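Putative exported protein (Peptoclostridium difficile, PDB 5TTA) is of unknown function but, as a putative exported protein with a signal sequence, probably acts outside the cytoplasm. Local coordinates at residues N38-Y50 with S59-I72. Numbering follows the deposited sequence. Where two conformers were deposited one is given.
Sequences NIPLFINNSKIQY and SNVISLTNSSEKAI
Asn44 and Thr65 meet across an antiparallel beta hairpin, strand 41-50 against strand 59-66, in which Asn44 is the extra residue of a beta bulge opposite Ser63. The register slips by one residue here: Asn44 N donates to Ser63 O, whereas Ser63 N donates to Asn45 O, one residue further on. The helical-type backbone of Asn44 (phi/psi -75/-31°) turns its side chain toward the neighbouring strand, where it crosses that of Thr65 at about a right angle. Asn44 ND2 then gives Thr65 OG1 a nearly straight hydrogen bond of 2.8 Å, with the hydroxyl oxygen close to the amide plane. The same hydroxyl has a weak bond to Asn183 of strand 183-189, which completes this three-stranded sheet.

On the face that carries Phe42, Thr65 and Ser63, Gln49 lies across Val61 at about a right angle, its extended chain passing over CB and CG2, the latter 3.9 Å from Gln49 CB. With CG1 anti to its backbone N (chi1 180°), Val61 leaves CG2 as the branch that meets the glutamine.

The other face packs toward strands 72-82 and 205-215. Here Ile43 and Leu64 run side by side, CG1 of the isoleucine 3.8 Å from CD2 of the leucine, while Ile43 CG2 meets Ile62 CG2 at 3.9 Å. Leu41 CD1 reaches both Leu64 CB and Ile72 CD1. On the same face, Ser46 OG hydrogen-bonds with Tyr247 OH, Ser208 OG and Ile206 O.

Where strand 41-50 begins and strand 59-66 ends, Pro40 CB rests against Ser68 CB at 3.8 Å. Ser68 N and OG both donate to Asn66 OD1, the former closing an Asx turn, and a water joins Ile39 O to Ser67 OG, 2.7 Å from each.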
loop_
_atom_site.group_PDB
_atom_site.type_symbol
_atom_site.label_atom_id
_atom_site.label_comp_id
_atom_site.label_asym_id
_atom_site.label_seq_id
_atom_site.Cartn_x
_atom_site.Cartn_y
_atom_site.Cartn_z
ATOM N N ASN A 38 24.553 -2.723 -24.368
ATOM C CA ASN A 38 24.787 -1.398 -23.809
ATOM C C ASN A 38 24.043 -1.259 -22.486
ATOM O O ASN A 38 22.811 -1.360 -22.443
ATOM C CB ASN A 38 24.364 -0.298 -24.779
ATOM C CG ASN A 38 25.078 1.010 -24.500
ATOM O OD1 ASN A 38 24.581 1.862 -23.757
ATOM N ND2 ASN A 38 26.271 1.161 -25.070
ATOM N N ILE A 39 24.795 -1.002 -21.425
ATOM C CA ILE A 39 24.268 -0.970 -20.065
ATOM C C ILE A 39 23.291 0.200 -19.977
ATOM O O ILE A 39 23.651 1.341 -20.309
ATOM C CB ILE A 39 25.400 -0.879 -19.031
ATOM C CG1 ILE A 39 26.261 -2.154 -19.041
ATOM C CG2 ILE A 39 24.826 -0.774 -17.646
ATOM C CD1 ILE A 39 27.256 -2.315 -20.203
ATOM N N PRO A 40 22.030 -0.046 -19.602
ATOM C CA PRO A 40 21.044 1.048 -19.574
ATOM C C PRO A 40 21.189 1.962 -18.363
ATOM O O PRO A 40 20.639 3.073 -18.370
ATOM C CB PRO A 40 19.701 0.301 -19.563
ATOM C CG PRO A 40 20.012 -0.996 -18.847
ATOM C CD PRO A 40 21.411 -1.362 -19.332
ATOM N N LEU A 41 21.870 1.535 -17.308
ATOM C CA LEU A 41 22.031 2.336 -16.093
ATOM C C LEU A 41 23.523 2.452 -15.827
ATOM O O LEU A 41 24.190 1.443 -15.581
ATOM C CB LEU A 41 21.306 1.697 -14.907
ATOM C CG LEU A 41 21.372 2.408 -13.559
ATOM C CD1 LEU A 41 20.744 3.822 -13.683
ATOM C CD2 LEU A 41 20.621 1.596 -12.522
ATOM N N PHE A 42 24.050 3.666 -15.906
ATOM C CA PHE A 42 25.483 3.907 -15.847
ATOM C C PHE A 42 25.879 4.326 -14.449
ATOM O O PHE A 42 25.316 5.281 -13.907
ATOM C CB PHE A 42 25.902 5.009 -16.821
ATOM C CG PHE A 42 27.377 5.059 -17.070
ATOM C CD1 PHE A 42 28.181 5.975 -16.420
ATOM C CD2 PHE A 42 27.962 4.189 -17.985
ATOM C CE1 PHE A 42 29.549 6.025 -16.666
ATOM C CE2 PHE A 42 29.327 4.224 -18.233
ATOM C CZ PHE A 42 30.123 5.147 -17.570
ATOM N N ILE A 43 26.869 3.653 -13.875
ATOM C CA ILE A 43 27.365 4.077 -12.572
ATOM C C ILE A 43 28.565 4.979 -12.814
ATOM O O ILE A 43 29.636 4.521 -13.215
ATOM C CB ILE A 43 27.715 2.898 -11.656
ATOM C CG1 ILE A 43 26.468 2.078 -11.375
ATOM C CG2 ILE A 43 28.293 3.433 -10.319
ATOM C CD1 ILE A 43 26.715 0.890 -10.472
ATOM N N ASN A 44 28.387 6.272 -12.554
ATOM C CA ASN A 44 29.470 7.239 -12.705
ATOM C C ASN A 44 30.490 7.146 -11.586
ATOM O O ASN A 44 31.680 7.410 -11.821
ATOM C CB ASN A 44 28.896 8.661 -12.763
ATOM C CG ASN A 44 27.940 8.830 -13.911
ATOM O OD1 ASN A 44 28.342 8.730 -15.071
ATOM N ND2 ASN A 44 26.662 9.036 -13.603
ATOM N N ASN A 45 30.052 6.766 -10.386
ATOM C CA ASN A 45 30.898 6.771 -9.200
ATOM C C ASN A 45 30.141 6.203 -8.008
ATOM O O ASN A 45 28.907 6.265 -7.970
ATOM C CB ASN A 45 31.369 8.195 -8.891
ATOM C CG ASN A 45 32.702 8.232 -8.184
ATOM O OD1 ASN A 45 33.337 7.199 -7.974
ATOM N ND2 ASN A 45 33.141 9.430 -7.823
ATOM N N SER A 46 30.860 5.641 -7.034
ATOM C CA SER A 46 30.269 5.298 -5.745
ATOM C C SER A 46 31.329 5.605 -4.705
ATOM O O SER A 46 32.464 5.136 -4.828
ATOM C CB SER A 46 29.806 3.831 -5.672
ATOM O OG SER A 46 30.856 2.948 -5.973
ATOM N N LYS A 47 30.983 6.445 -3.731
ATOM C CA LYS A 47 31.953 7.127 -2.887
ATOM C C LYS A 47 31.294 7.403 -1.543
ATOM O O LYS A 47 30.099 7.653 -1.479
ATOM C CB LYS A 47 32.391 8.472 -3.492
ATOM C CG LYS A 47 33.638 8.462 -4.348
ATOM C CD LYS A 47 33.991 9.881 -4.831
ATOM C CE LYS A 47 34.383 10.806 -3.683
ATOM N NZ LYS A 47 35.640 10.372 -2.993
ATOM N N ILE A 48 32.072 7.390 -0.486
ATOM C CA ILE A 48 31.584 7.824 0.825
ATOM C C ILE A 48 31.575 9.332 0.811
ATOM O O ILE A 48 32.578 9.954 0.436
ATOM C CB ILE A 48 32.494 7.330 1.961
ATOM C CG1 ILE A 48 32.732 5.837 1.853
ATOM C CG2 ILE A 48 31.929 7.755 3.334
ATOM C CD1 ILE A 48 31.904 5.023 2.780
ATOM N N GLN A 49 30.439 9.916 1.192
ATOM C CA GLN A 49 30.314 11.342 1.417
ATOM C C GLN A 49 29.662 11.566 2.778
ATOM O O GLN A 49 28.889 10.730 3.260
ATOM C CB GLN A 49 29.496 11.994 0.298
ATOM C CG GLN A 49 30.093 11.678 -1.085
ATOM C CD GLN A 49 29.450 12.425 -2.254
ATOM O OE1 GLN A 49 28.541 13.245 -2.076
ATOM N NE2 GLN A 49 29.924 12.128 -3.471
ATOM N N TYR A 50 29.990 12.698 3.394
ATOM C CA TYR A 50 29.453 13.070 4.703
ATOM C C TYR A 50 28.531 14.270 4.565
ATOM O O TYR A 50 28.815 15.197 3.796
ATOM C CB TYR A 50 30.587 13.391 5.673
ATOM C CG TYR A 50 31.593 12.272 5.736
ATOM C CD1 TYR A 50 32.655 12.201 4.833
ATOM C CD2 TYR A 50 31.447 11.251 6.666
ATOM C CE1 TYR A 50 33.562 11.143 4.884
ATOM C CE2 TYR A 50 32.348 10.207 6.734
ATOM C CZ TYR A 50 33.394 10.151 5.853
ATOM O OH TYR A 50 34.280 9.102 5.948
ATOM N N SER A 59 27.475 8.446 4.062
ATOM C CA SER A 59 26.636 7.676 3.150
ATOM C C SER A 59 27.465 7.162 1.980
ATOM O O SER A 59 28.377 7.832 1.494
ATOM C CB SER A 59 25.469 8.493 2.550
ATOM O OG SER A 59 24.501 8.897 3.511
ATOM N N ASN A 60 27.078 5.989 1.488
ATOM C CA ASN A 60 27.560 5.491 0.195
ATOM C C ASN A 60 26.735 6.186 -0.884
ATOM O O ASN A 60 25.536 5.915 -1.018
ATOM C CB ASN A 60 27.385 3.970 0.198
ATOM C CG ASN A 60 27.678 3.310 -1.145
ATOM O OD1 ASN A 60 27.265 2.166 -1.379
ATOM N ND2 ASN A 60 28.370 3.989 -1.991
ATOM N N VAL A 61 27.335 7.110 -1.624
ATOM C CA VAL A 61 26.603 7.882 -2.625
ATOM C C VAL A 61 26.949 7.330 -4.004
ATOM O O VAL A 61 28.102 7.405 -4.448
ATOM C CB VAL A 61 26.918 9.377 -2.528
ATOM C CG1 VAL A 61 26.127 10.156 -3.619
ATOM C CG2 VAL A 61 26.551 9.895 -1.097
ATOM N N ILE A 62 25.949 6.758 -4.669
ATOM C CA ILE A 62 26.099 6.163 -6.002
ATOM C C ILE A 62 25.548 7.148 -7.024
ATOM O O ILE A 62 24.349 7.470 -7.004
ATOM C CB ILE A 62 25.374 4.810 -6.087
ATOM C CG1 ILE A 62 25.817 3.942 -4.905
ATOM C CG2 ILE A 62 25.676 4.142 -7.450
ATOM C CD1 ILE A 62 25.079 2.630 -4.763
ATOM N N SER A 63 26.423 7.640 -7.903
ATOM C CA SER A 63 26.021 8.590 -8.935
ATOM C C SER A 63 25.635 7.804 -10.183
ATOM O O SER A 63 26.455 7.053 -10.731
ATOM C CB SER A 63 27.138 9.588 -9.211
ATOM O OG SER A 63 26.850 10.329 -10.383
ATOM N N LEU A 64 24.374 7.927 -10.582
ATOM C CA LEU A 64 23.770 7.164 -11.665
ATOM C C LEU A 64 23.342 8.065 -12.822
ATOM O O LEU A 64 22.981 9.245 -12.639
ATOM C CB LEU A 64 22.530 6.406 -11.165
ATOM C CG LEU A 64 22.695 5.456 -9.983
ATOM C CD1 LEU A 64 21.321 5.040 -9.460
ATOM C CD2 LEU A 64 23.483 4.239 -10.436
ATOM N N THR A 65 23.347 7.477 -14.015
ATOM C CA THR A 65 22.826 8.105 -15.230
ATOM C C THR A 65 21.995 7.058 -15.966
ATOM O O THR A 65 22.515 5.990 -16.279
ATOM C CB THR A 65 23.955 8.603 -16.149
ATOM O OG1 THR A 65 24.699 9.655 -15.507
ATOM C CG2 THR A 65 23.388 9.097 -17.494
ATOM N N ASN A 66 20.728 7.353 -16.253
ATOM C CA ASN A 66 19.901 6.490 -17.111
ATOM C C ASN A 66 20.252 6.769 -18.567
ATOM O O ASN A 66 19.750 7.720 -19.164
ATOM C CB ASN A 66 18.418 6.743 -16.867
ATOM C CG ASN A 66 17.508 5.858 -17.730
ATOM O OD1 ASN A 66 17.961 5.160 -18.628
ATOM N ND2 ASN A 66 16.212 5.891 -17.442
ATOM N N SER A 67 21.092 5.932 -19.163
ATOM C CA SER A 67 21.525 6.172 -20.533
ATOM C C SER A 67 20.573 5.598 -21.577
ATOM O O SER A 67 20.820 5.766 -22.774
ATOM C CB SER A 67 22.931 5.604 -20.740
ATOM O OG SER A 67 23.006 4.269 -20.270
ATOM N N SER A 68 19.500 4.934 -21.166
ATOM C CA SER A 68 18.586 4.325 -22.115
ATOM C C SER A 68 17.464 5.290 -22.471
ATOM O O SER A 68 17.361 6.404 -21.946
ATOM C CB SER A 68 18.022 3.021 -21.559
ATOM O OG SER A 68 16.963 3.258 -20.658
ATOM N N GLU A 69 16.600 4.851 -23.380
ATOM C CA GLU A 69 15.449 5.637 -23.798
ATOM C C GLU A 69 14.195 5.324 -22.990
ATOM O O GLU A 69 13.118 5.838 -23.305
ATOM C CB GLU A 69 15.196 5.413 -25.288
ATOM C CG GLU A 69 16.308 5.966 -26.163
ATOM C CD GLU A 69 16.091 5.674 -27.641
ATOM O OE1 GLU A 69 15.719 4.526 -27.981
ATOM O OE2 GLU A 69 16.286 6.599 -28.464
ATOM N N LYS A 70 14.314 4.530 -21.937
ATOM C CA LYS A 70 13.178 4.078 -21.157
ATOM C C LYS A 70 13.366 4.476 -19.706
ATOM O O LYS A 70 14.491 4.473 -19.195
ATOM C CB LYS A 70 13.015 2.558 -21.254
ATOM C CG LYS A 70 12.774 2.047 -22.665
ATOM C CD LYS A 70 12.749 0.520 -22.669
ATOM C CE LYS A 70 14.149 -0.068 -22.841
ATOM N NZ LYS A 70 14.147 -1.564 -22.898
ATOM N N ALA A 71 12.256 4.826 -19.055
ATOM C CA ALA A 71 12.275 5.117 -17.627
ATOM C C ALA A 71 12.562 3.853 -16.821
ATOM O O ALA A 71 12.032 2.781 -17.118
ATOM C CB ALA A 71 10.938 5.709 -17.206
ATOM N N ILE A 72 13.371 3.989 -15.772
ATOM C CA ILE A 72 13.802 2.858 -14.950
ATOM C C ILE A 72 13.012 2.860 -13.641
ATOM O O ILE A 72 13.160 3.766 -12.808
ATOM C CB ILE A 72 15.317 2.901 -14.700
ATOM C CG1 ILE A 72 16.067 2.555 -16.003
ATOM C CG2 ILE A 72 15.721 1.945 -13.547
ATOM C CD1 ILE A 72 17.546 2.877 -15.980
HETATM O O HOH W 1 25.487 3.326 -20.544
#